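Local atomic coordinates of serine protease inhibitor (Thermoanaerobacter tengcongensis, PDB entry 2PEF), a protein that probably inhibits serine proteases as a member of the serpin family, and is captured here in the latent state. Residues 8-12 and 62-66; 70-75 and 111-116; 19-24 and 272-277. All blocks are in the same frame, centred on the assembly; numbering follows the deposited sequence.

Contact 1 of 3, residues 8-12 and 62-66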
loop_
_atom_site.group_PDB
_atom_site.type_symbol
_atom_site.label_atom_id
_atom_site.label_comp_id
_atom_site.label_asym_id
_atom_site.label_seq_id
_atom_site.Cartn_x
_atom_site.Cartn_y
_atom_site.Cartn_z
ATOM N N LYS A 8 13.237 -2.493 15.726
ATOM C CA LYS A 8 12.347 -3.658 15.682
ATOM C C LYS A 8 11.154 -3.413 14.760
ATOM O O LYS A 8 10.880 -4.219 13.873
ATOM C CB LYS A 8 11.878 -4.063 17.084
ATOM C CG LYS A 8 10.866 -5.215 17.092
ATOM C CD LYS A 8 10.681 -5.821 18.479
ATOM C CE LYS A 8 11.775 -6.831 18.817
ATOM N NZ LYS A 8 11.874 -7.946 17.829
ATOM N N PHE A 9 10.456 -2.297 14.963
ATOM C CA PHE A 9 9.326 -1.947 14.102
ATOM C C PHE A 9 9.744 -1.762 12.641
ATOM O O PHE A 9 9.080 -2.267 11.738
ATOM C CB PHE A 9 8.597 -0.691 14.601
ATOM C CG PHE A 9 7.502 -0.224 13.675
ATOM C CD1 PHE A 9 6.236 -0.797 13.731
ATOM C CD2 PHE A 9 7.743 0.781 12.736
ATOM C CE1 PHE A 9 5.217 -0.375 12.870
ATOM C CE2 PHE A 9 6.728 1.209 11.867
ATOM C CZ PHE A 9 5.468 0.631 11.939
ATOM N N ILE A 10 10.829 -1.028 12.411
ATOM C CA ILE A 10 11.289 -0.778 11.045
ATOM C C ILE A 10 11.574 -2.089 10.298
ATOM O O ILE A 10 11.005 -2.332 9.231
ATOM C CB ILE A 10 12.509 0.180 10.998
ATOM C CG1 ILE A 10 12.108 1.566 11.520
ATOM C CG2 ILE A 10 13.065 0.283 9.575
ATOM C CD1 ILE A 10 13.263 2.529 11.743
ATOM N N TYR A 11 12.430 -2.937 10.860
ATOM C CA TYR A 11 12.824 -4.152 10.143
ATOM C C TYR A 11 11.719 -5.212 10.066
ATOM O O TYR A 11 11.604 -5.905 9.055
ATOM C CB TYR A 11 14.157 -4.710 10.648
ATOM C CG TYR A 11 15.354 -3.951 10.097
ATOM C CD1 TYR A 11 15.983 -2.964 10.852
ATOM C CD2 TYR A 11 15.837 -4.208 8.811
ATOM C CE1 TYR A 11 17.074 -2.261 10.352
ATOM C CE2 TYR A 11 16.930 -3.505 8.297
ATOM C CZ TYR A 11 17.539 -2.532 9.074
ATOM O OH TYR A 11 18.619 -1.834 8.579
ATOM N N ASN A 12 10.890 -5.313 11.103
ATOM C CA ASN A 12 9.720 -6.195 11.044
ATOM C C ASN A 12 8.699 -5.727 10.000
ATOM O O ASN A 12 8.185 -6.533 9.227
ATOM C CB ASN A 12 9.062 -6.359 12.420
ATOM C CG ASN A 12 9.844 -7.288 13.338
ATOM O OD1 ASN A 12 11.026 -7.570 13.109
ATOM N ND2 ASN A 12 9.182 -7.778 14.379
ATOM N N GLY A 62 3.558 -8.665 12.255
ATOM C CA GLY A 62 4.619 -8.137 13.102
ATOM C C GLY A 62 5.617 -9.135 13.648
ATOM O O GLY A 62 6.510 -8.752 14.401
ATOM N N LYS A 63 5.461 -10.404 13.269
ATOM C CA LYS A 63 6.318 -11.500 13.750
ATOM C C LYS A 63 6.166 -11.719 15.258
ATOM O O LYS A 63 5.221 -12.372 15.706
ATOM C CB LYS A 63 7.791 -11.256 13.398
ATOM C CG LYS A 63 8.096 -11.100 11.925
ATOM C CD LYS A 63 9.450 -10.449 11.781
ATOM C CE LYS A 63 10.147 -10.831 10.506
ATOM N NZ LYS A 63 11.559 -10.376 10.590
ATOM N N ASP A 64 7.091 -11.151 16.028
ATOM C CA ASP A 64 7.099 -11.293 17.484
ATOM C C ASP A 64 6.389 -10.141 18.203
ATOM O O ASP A 64 6.274 -10.146 19.433
ATOM C CB ASP A 64 8.537 -11.441 17.996
ATOM C CG ASP A 64 9.398 -10.217 17.710
ATOM O OD1 ASP A 64 9.222 -9.576 16.653
ATOM O OD2 ASP A 64 10.267 -9.907 18.550
ATOM N N ILE A 65 5.919 -9.161 17.436
ATOM C CA ILE A 65 5.213 -8.012 18.003
ATOM C C ILE A 65 3.746 -8.361 18.259
ATOM O O ILE A 65 3.047 -8.845 17.365
ATOM C CB ILE A 65 5.322 -6.754 17.093
ATOM C CG1 ILE A 65 6.792 -6.413 16.821
ATOM C CG2 ILE A 65 4.599 -5.559 17.727
ATOM C CD1 ILE A 65 7.006 -5.362 15.756
ATOM N N SER A 66 3.294 -8.116 19.488
ATOM C CA SER A 66 1.901 -8.349 19.874
ATOM C C SER A 66 1.003 -7.260 19.287
ATOM O O SER A 66 1.489 -6.191 18.909
ATOM C CB SER A 66 1.771 -8.349 21.394
ATOM O OG SER A 66 1.875 -7.032 21.910
#
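Asn12, on a helix, faces Gly62 with their CA atoms 5.8 Å apart, where the chain folds through a type II' turn from Gly62 to Ile65, with Lys63 at positive phi. Asn12 ND2 donates to Asp64 OD1 at 2.9 Å, an approach nearly along the carboxylate C-O axis that stays in the amide plane, although amide and carboxylate are twisted 59° apart. The same ND2 makes a weak bond of 2.8 Å to Gly62 O, bent to 128° at the hydrogen. Because Gly62 O also accepts the turn's own Ile65 N, one carbonyl closes the turn and, more weakly, meets the helix. Asp64 places its CG between its backbone N and carbonyl carbon (chi1 63°), which brings the carboxylate round to the helix. There Lys8, one helical turn before Asn12, bends at its last two torsions to set NZ 2.6 Å from Asp64 OD2 on the syn lone pair, a salt bridge on the solvent side. Beneath the polar groups, Ile65 CD1 packs 3.5 Å from Asn12 ND2. Lys63 lays its CD 3.5 Å from Asn12 OD1 while its NZ pairs with Asp15. The amino-terminal helix of the serpin fold is thus pinned to the tight turn between helices 51-62 and 67-80; Ile65 also rests on Leu70 and Tyr73, and Phe9 meets Tyr73 and Tyr77, so helix 7-22 lies against the turn and against helix 67-80.

Contact 2 of 3, residues 70-75 and 111-116; sequences LNKYLY and IIADYY
Asn71 and Tyr115 meet at the heart of a helix-helix packing in the serpin fold, where the axes of 70-75 and 111-116 approach to 9.5 Å and run in broadly the same direction, 42° apart. The tight part centres on Asn71. Its CB sits over one face of the Tyr115 ring, 4.1 Å from the centroid and displaced toward the rim, a CH-pi contact, and its backbone O comes 3.4 Å from Tyr115 CD2. Beyond CB, the amide turns inward to the Tyr116 ring, whose plane stands almost perpendicular to it. Tyr116 OH donates to Asn71 OD1 at 2.7 Å, lying 22° out of the carbonyl plane; relative to the ring, the oxygen sits at the edge, in plane. Leu74 CD1 flanks the same hydroxyl at 3.7 Å, and the Leu74 side chain also touches Met39 and Ala43 of helix 35-46, which closes the buried side together with Tyr116. Tyr75 CB belongs to the close-fitting part too, 3.7 Å from Tyr115 CD2, and the edge of its ring meets Tyr115 O in plane.

Toward solvent the fit slackens. The Tyr75 and Tyr115 rings are oblique, at 78°, and are not stacked; Tyr75 OH is hydrogen-bonded to Lys79 NZ. The aliphatic part of Lys72 runs alongside Tyr115, pointing the same way, with CG 3.9 Å from CE2. Back in the tight half, the amide nitrogen of Asn71 is satisfied beyond the pair by Asn47 OD1, and that same ND2 rests 3.5 Å from Ile111 CG2.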
loop_
_atom_site.group_PDB
_atom_site.type_symbol
_atom_site.label_atom_id
_atom_site.label_comp_id
_atom_site.label_asym_id
_atom_site.label_seq_id
_atom_site.Cartn_x
_atom_site.Cartn_y
_atom_site.Cartn_z
ATOM N N LEU A 70 1.736 -3.401 18.436
ATOM C CA LEU A 70 1.547 -2.974 17.053
ATOM C C LEU A 70 0.604 -1.773 16.969
ATOM O O LEU A 70 0.837 -0.862 16.170
ATOM C CB LEU A 70 1.050 -4.123 16.164
ATOM C CG LEU A 70 1.076 -3.863 14.650
ATOM C CD1 LEU A 70 2.503 -3.745 14.123
ATOM C CD2 LEU A 70 0.322 -4.946 13.899
ATOM N N ASN A 71 -0.447 -1.785 17.792
ATOM C CA ASN A 71 -1.365 -0.652 17.919
ATOM C C ASN A 71 -0.621 0.622 18.298
ATOM O O ASN A 71 -0.823 1.674 17.685
ATOM C CB ASN A 71 -2.442 -0.925 18.979
ATOM C CG ASN A 71 -3.472 -1.940 18.533
ATOM O OD1 ASN A 71 -3.580 -2.269 17.350
ATOM N ND2 ASN A 71 -4.236 -2.454 19.491
ATOM N N LYS A 72 0.233 0.516 19.316
ATOM C CA LYS A 72 1.009 1.661 19.786
ATOM C C LYS A 72 1.963 2.149 18.698
ATOM O O LYS A 72 2.055 3.349 18.435
ATOM C CB LYS A 72 1.778 1.306 21.061
ATOM C CG LYS A 72 0.882 0.952 22.232
ATOM C CD LYS A 72 1.650 0.945 23.541
ATOM C CE LYS A 72 0.738 0.606 24.709
ATOM N NZ LYS A 72 0.397 -0.844 24.756
ATOM N N TYR A 73 2.659 1.208 18.063
ATOM C CA TYR A 73 3.583 1.527 16.975
ATOM C C TYR A 73 2.886 2.249 15.821
ATOM O O TYR A 73 3.369 3.270 15.325
ATOM C CB TYR A 73 4.219 0.250 16.427
ATOM C CG TYR A 73 5.447 -0.266 17.143
ATOM C CD1 TYR A 73 5.563 -1.624 17.452
ATOM C CD2 TYR A 73 6.501 0.579 17.488
ATOM C CE1 TYR A 73 6.690 -2.123 18.088
ATOM C CE2 TYR A 73 7.638 0.086 18.130
ATOM C CZ TYR A 73 7.723 -1.266 18.421
ATOM O OH TYR A 73 8.835 -1.770 19.054
ATOM N N LEU A 74 1.754 1.703 15.384
ATOM C CA LEU A 74 1.049 2.245 14.226
ATOM C C LEU A 74 0.420 3.598 14.532
ATOM O O LEU A 74 0.477 4.515 13.709
ATOM C CB LEU A 74 0.008 1.250 13.705
ATOM C CG LEU A 74 0.592 0.022 13.000
ATOM C CD1 LEU A 74 -0.513 -0.931 12.606
ATOM C CD2 LEU A 74 1.423 0.414 11.777
ATOM N N TYR A 75 -0.158 3.724 15.723
ATOM C CA TYR A 75 -0.659 5.008 16.189
ATOM C C TYR A 75 0.449 6.060 16.150
ATOM O O TYR A 75 0.242 7.165 15.666
ATOM C CB TYR A 75 -1.244 4.881 17.603
ATOM C CG TYR A 75 -1.479 6.201 18.294
ATOM C CD1 TYR A 75 -2.584 6.988 17.976
ATOM C CD2 TYR A 75 -0.599 6.661 19.274
ATOM C CE1 TYR A 75 -2.807 8.202 18.610
ATOM C CE2 TYR A 75 -0.810 7.878 19.913
ATOM C CZ TYR A 75 -1.914 8.639 19.577
ATOM O OH TYR A 75 -2.113 9.841 20.213
ATOM N N ILE A 111 -10.562 0.845 20.947
ATOM C CA ILE A 111 -9.213 0.655 20.410
ATOM C C ILE A 111 -9.100 1.257 19.007
ATOM O O ILE A 111 -8.152 1.987 18.702
ATOM C CB ILE A 111 -8.818 -0.844 20.392
ATOM C CG1 ILE A 111 -8.712 -1.382 21.823
ATOM C CG2 ILE A 111 -7.493 -1.055 19.642
ATOM C CD1 ILE A 111 -8.812 -2.889 21.930
ATOM N N ILE A 112 -10.094 0.967 18.176
ATOM C CA ILE A 112 -10.133 1.426 16.792
ATOM C C ILE A 112 -10.303 2.950 16.695
ATOM O O ILE A 112 -9.636 3.602 15.889
ATOM C CB ILE A 112 -11.191 0.612 15.986
ATOM C CG1 ILE A 112 -10.508 -0.485 15.158
ATOM C CG2 ILE A 112 -12.030 1.485 15.086
ATOM C CD1 ILE A 112 -9.723 -1.502 15.969
ATOM N N ALA A 113 -11.171 3.513 17.532
ATOM C CA ALA A 113 -11.335 4.966 17.599
ATOM C C ALA A 113 -10.079 5.652 18.137
ATOM O O ALA A 113 -9.670 6.700 17.629
ATOM C CB ALA A 113 -12.545 5.332 18.452
ATOM N N ASP A 114 -9.468 5.052 19.156
ATOM C CA ASP A 114 -8.324 5.658 19.839
ATOM C C ASP A 114 -7.007 5.570 19.075
ATOM O O ASP A 114 -6.323 6.578 18.910
ATOM C CB ASP A 114 -8.150 5.078 21.247
ATOM C CG ASP A 114 -9.160 5.631 22.243
ATOM O OD1 ASP A 114 -9.798 6.666 21.955
ATOM O OD2 ASP A 114 -9.309 5.026 23.326
ATOM N N TYR A 115 -6.653 4.367 18.630
ATOM C CA TYR A 115 -5.370 4.128 17.968
ATOM C C TYR A 115 -5.400 4.357 16.459
ATOM O O TYR A 115 -4.372 4.668 15.858
ATOM C CB TYR A 115 -4.881 2.706 18.257
ATOM C CG TYR A 115 -4.380 2.511 19.670
ATOM C CD1 TYR A 115 -5.250 2.140 20.695
ATOM C CD2 TYR A 115 -3.036 2.703 19.982
ATOM C CE1 TYR A 115 -4.786 1.961 21.997
ATOM C CE2 TYR A 115 -2.562 2.523 21.275
ATOM C CZ TYR A 115 -3.442 2.156 22.279
ATOM O OH TYR A 115 -2.980 1.982 23.562
ATOM N N TYR A 116 -6.573 4.196 15.853
ATOM C CA TYR A 116 -6.689 4.252 14.395
ATOM C C TYR A 116 -7.572 5.391 13.896
ATOM O O TYR A 116 -7.747 5.555 12.687
ATOM C CB TYR A 116 -7.182 2.905 13.850
ATOM C CG TYR A 116 -6.196 1.792 14.108
ATOM C CD1 TYR A 116 -6.248 1.055 15.289
ATOM C CD2 TYR A 116 -5.183 1.503 13.191
ATOM C CE1 TYR A 116 -5.334 0.038 15.549
ATOM C CE2 TYR A 116 -4.256 0.485 13.443
ATOM C CZ TYR A 116 -4.339 -0.241 14.625
ATOM O OH TYR A 116 -3.431 -1.246 14.892
#

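Contact 3 of 3, residues 19-24 and 272-277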
loop_
_atom_site.group_PDB
_atom_site.type_symbol
_atom_site.label_atom_id
_atom_site.label_comp_id
_atom_site.label_asym_id
_atom_site.label_seq_id
_atom_site.Cartn_x
_atom_site.Cartn_y
_atom_site.Cartn_z
ATOM N N GLU A 19 7.542 -8.920 1.713
ATOM C CA GLU A 19 6.850 -10.193 1.499
ATOM C C GLU A 19 5.491 -9.966 0.835
ATOM O O GLU A 19 5.100 -10.707 -0.070
ATOM C CB GLU A 19 6.702 -10.989 2.797
ATOM C CG GLU A 19 8.016 -11.543 3.345
ATOM C CD GLU A 19 8.802 -12.356 2.322
ATOM O OE1 GLU A 19 8.228 -13.301 1.746
ATOM O OE2 GLU A 19 9.995 -12.043 2.097
ATOM N N LEU A 20 4.783 -8.926 1.274
ATOM C CA LEU A 20 3.529 -8.537 0.637
ATOM C C LEU A 20 3.757 -8.186 -0.835
ATOM O O LEU A 20 3.084 -8.726 -1.713
ATOM C CB LEU A 20 2.887 -7.359 1.381
ATOM C CG LEU A 20 1.434 -7.011 1.060
ATOM C CD1 LEU A 20 0.491 -8.163 1.412
ATOM C CD2 LEU A 20 1.026 -5.739 1.798
ATOM N N PHE A 21 4.722 -7.299 -1.093
ATOM C CA PHE A 21 5.072 -6.889 -2.455
ATOM C C PHE A 21 5.440 -8.063 -3.360
ATOM O O PHE A 21 4.854 -8.230 -4.430
ATOM C CB PHE A 21 6.198 -5.849 -2.428
ATOM C CG PHE A 21 6.709 -5.458 -3.792
ATOM C CD1 PHE A 21 5.876 -4.833 -4.714
ATOM C CD2 PHE A 21 8.036 -5.693 -4.142
ATOM C CE1 PHE A 21 6.359 -4.456 -5.970
ATOM C CE2 PHE A 21 8.523 -5.322 -5.391
ATOM C CZ PHE A 21 7.684 -4.705 -6.306
ATOM N N LYS A 22 6.384 -8.893 -2.918
ATOM C CA LYS A 22 6.929 -9.948 -3.780
ATOM C C LYS A 22 5.922 -11.057 -4.112
ATOM O O LYS A 22 6.167 -11.880 -5.003
ATOM C CB LYS A 22 8.223 -10.525 -3.190
ATOM C CG LYS A 22 8.029 -11.467 -2.010
ATOM C CD LYS A 22 9.331 -11.663 -1.241
ATOM C CE LYS A 22 10.350 -12.461 -2.034
ATOM N NZ LYS A 22 11.599 -12.689 -1.249
ATOM N N ASN A 23 4.802 -11.072 -3.396
ATOM C CA ASN A 23 3.724 -12.015 -3.669
ATOM C C ASN A 23 2.510 -11.381 -4.366
ATOM O O ASN A 23 1.496 -12.049 -4.594
ATOM C CB ASN A 23 3.317 -12.743 -2.382
ATOM C CG ASN A 23 4.397 -13.688 -1.882
ATOM O OD1 ASN A 23 4.979 -13.477 -0.815
ATOM N ND2 ASN A 23 4.677 -14.737 -2.656
ATOM N N SER A 24 2.637 -10.104 -4.724
ATOM C CA SER A 24 1.547 -9.331 -5.329
ATOM C C SER A 24 1.875 -8.850 -6.747
ATOM O O SER A 24 1.203 -7.965 -7.289
ATOM C CB SER A 24 1.208 -8.128 -4.442
ATOM O OG SER A 24 0.847 -8.536 -3.136
ATOM N N ILE A 272 -5.815 -6.020 -6.437
ATOM C CA ILE A 272 -5.385 -7.371 -6.087
ATOM C C ILE A 272 -6.114 -7.922 -4.856
ATOM O O ILE A 272 -6.350 -7.200 -3.886
ATOM C CB ILE A 272 -3.835 -7.460 -5.927
ATOM C CG1 ILE A 272 -3.374 -8.918 -5.836
ATOM C CG2 ILE A 272 -3.328 -6.613 -4.741
ATOM C CD1 ILE A 272 -1.939 -9.138 -6.278
ATOM N N LYS A 273 -6.480 -9.199 -4.927
ATOM C CA LYS A 273 -7.019 -9.928 -3.785
ATOM C C LYS A 273 -5.842 -10.501 -3.000
ATOM O O LYS A 273 -4.987 -11.191 -3.564
ATOM C CB LYS A 273 -7.955 -11.035 -4.269
ATOM C CG LYS A 273 -8.665 -11.810 -3.169
ATOM C CD LYS A 273 -9.669 -12.777 -3.768
ATOM C CE LYS A 273 -10.063 -13.852 -2.775
ATOM N NZ LYS A 273 -11.152 -14.726 -3.292
ATOM N N MET A 274 -5.789 -10.196 -1.705
ATOM C CA MET A 274 -4.619 -10.527 -0.887
ATOM C C MET A 274 -4.733 -11.812 -0.057
ATOM O O MET A 274 -3.811 -12.154 0.682
ATOM C CB MET A 274 -4.250 -9.334 0.003
ATOM C CG MET A 274 -3.459 -8.270 -0.736
ATOM S SD MET A 274 -3.142 -6.811 0.260
ATOM C CE MET A 274 -1.881 -6.033 -0.740
ATOM N N ASN A 275 -5.849 -12.524 -0.199
ATOM C CA ASN A 275 -6.099 -13.744 0.572
ATOM C C ASN A 275 -4.936 -14.740 0.574
ATOM O O ASN A 275 -4.431 -15.097 1.640
ATOM C CB ASN A 275 -7.374 -14.438 0.088
ATOM C CG ASN A 275 -8.630 -13.684 0.469
ATOM O OD1 ASN A 275 -8.671 -12.450 0.428
ATOM N ND2 ASN A 275 -9.668 -14.424 0.836
ATOM N N GLU A 276 -4.518 -15.162 -0.619
ATOM C CA GLU A 276 -3.479 -16.186 -0.787
ATOM C C GLU A 276 -2.121 -15.753 -0.233
ATOM O O GLU A 276 -1.418 -16.545 0.403
ATOM C CB GLU A 276 -3.348 -16.585 -2.260
ATOM C CG GLU A 276 -4.441 -17.527 -2.759
ATOM C CD GLU A 276 -4.195 -18.030 -4.178
ATOM O OE1 GLU A 276 -3.213 -17.590 -4.818
ATOM O OE2 GLU A 276 -4.985 -18.875 -4.653
ATOM N N THR A 277 -1.762 -14.495 -0.478
ATOM C CA THR A 277 -0.540 -13.911 0.078
ATOM C C THR A 277 -0.561 -13.959 1.605
ATOM O O THR A 277 0.417 -14.371 2.238
ATOM C CB THR A 277 -0.356 -12.452 -0.399
ATOM O OG1 THR A 277 -0.202 -12.432 -1.823
ATOM C CG2 THR A 277 0.864 -11.811 0.248
HETATM O O HOH W 1 0.223 -14.567 -3.371
HETATM O O HOH W 2 -1.331 -10.253 -2.896
#
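Leu20 overlaps the tip of Met274: the methyl CE is wedged between the branches of the leucine, 3.8 Å from CD1 and 3.9 Å from CD2, the two side chains crossing at about a right angle. A first torsion of -167° swings the leucine branch away from its own backbone N, and the methionine, extended beyond CG, brings CE onto the fork of Leu20. Leu20 CD1 is also 3.8 Å from Thr277 CG2, so the threonine methyl closes the apolar patch. Its other branch is polar: with OG1 beside the backbone N (chi1 -63°), the hydroxyl faces the end of the first helix. Two waters meet it there, each 2.7 Å from Thr277 OG1. One donates to Asn23 O and the other to Ser24 OG, so the hydroxyl is linked by water to both residues that follow the helix. Ser24 OG in turn donates to Leu20 O at 2.7 Å, from above the carbonyl plane, tying the loop back onto the last helical turn. Beside this watered patch, Ile272 CD1 packs 3.5 Å from Ser24 O, a carbonyl that also accepts Tyr270 OH. Leu20, Phe21 and Ser24 lean on Ile33, and Phe21 touches strand 362-372. The end of the first helix of the serpin fold thus lies between strands 32-33 and 362-372 and the pair 255-273 and 310-318; the latter strand also pairs with strand 322-331, consistent with the reactive-centre loop inserted in the latent state.

Helix 7-22 is the common element of contacts 1 and 3: its first part packs on the turn at 62-66, its end on strand 255-273 and helix 275-280, with the two centres about 19 Å apart and no touch between them. Contacts 1 and 2 lie about 15 Å apart, centre to centre, and do touch, since helix 67-80 carries Tyr73 and Leu74 against Phe9. Contacts 2 and 3 are about 24 Å apart between centres and do not touch. Along the chain contact 1 closes before contact 2 opens; contact 2 is nested within contact 3, and contacts 1 and 3 interlace. The amino-terminal helix therefore joins the helical layer to strands 255-273 and 310-318.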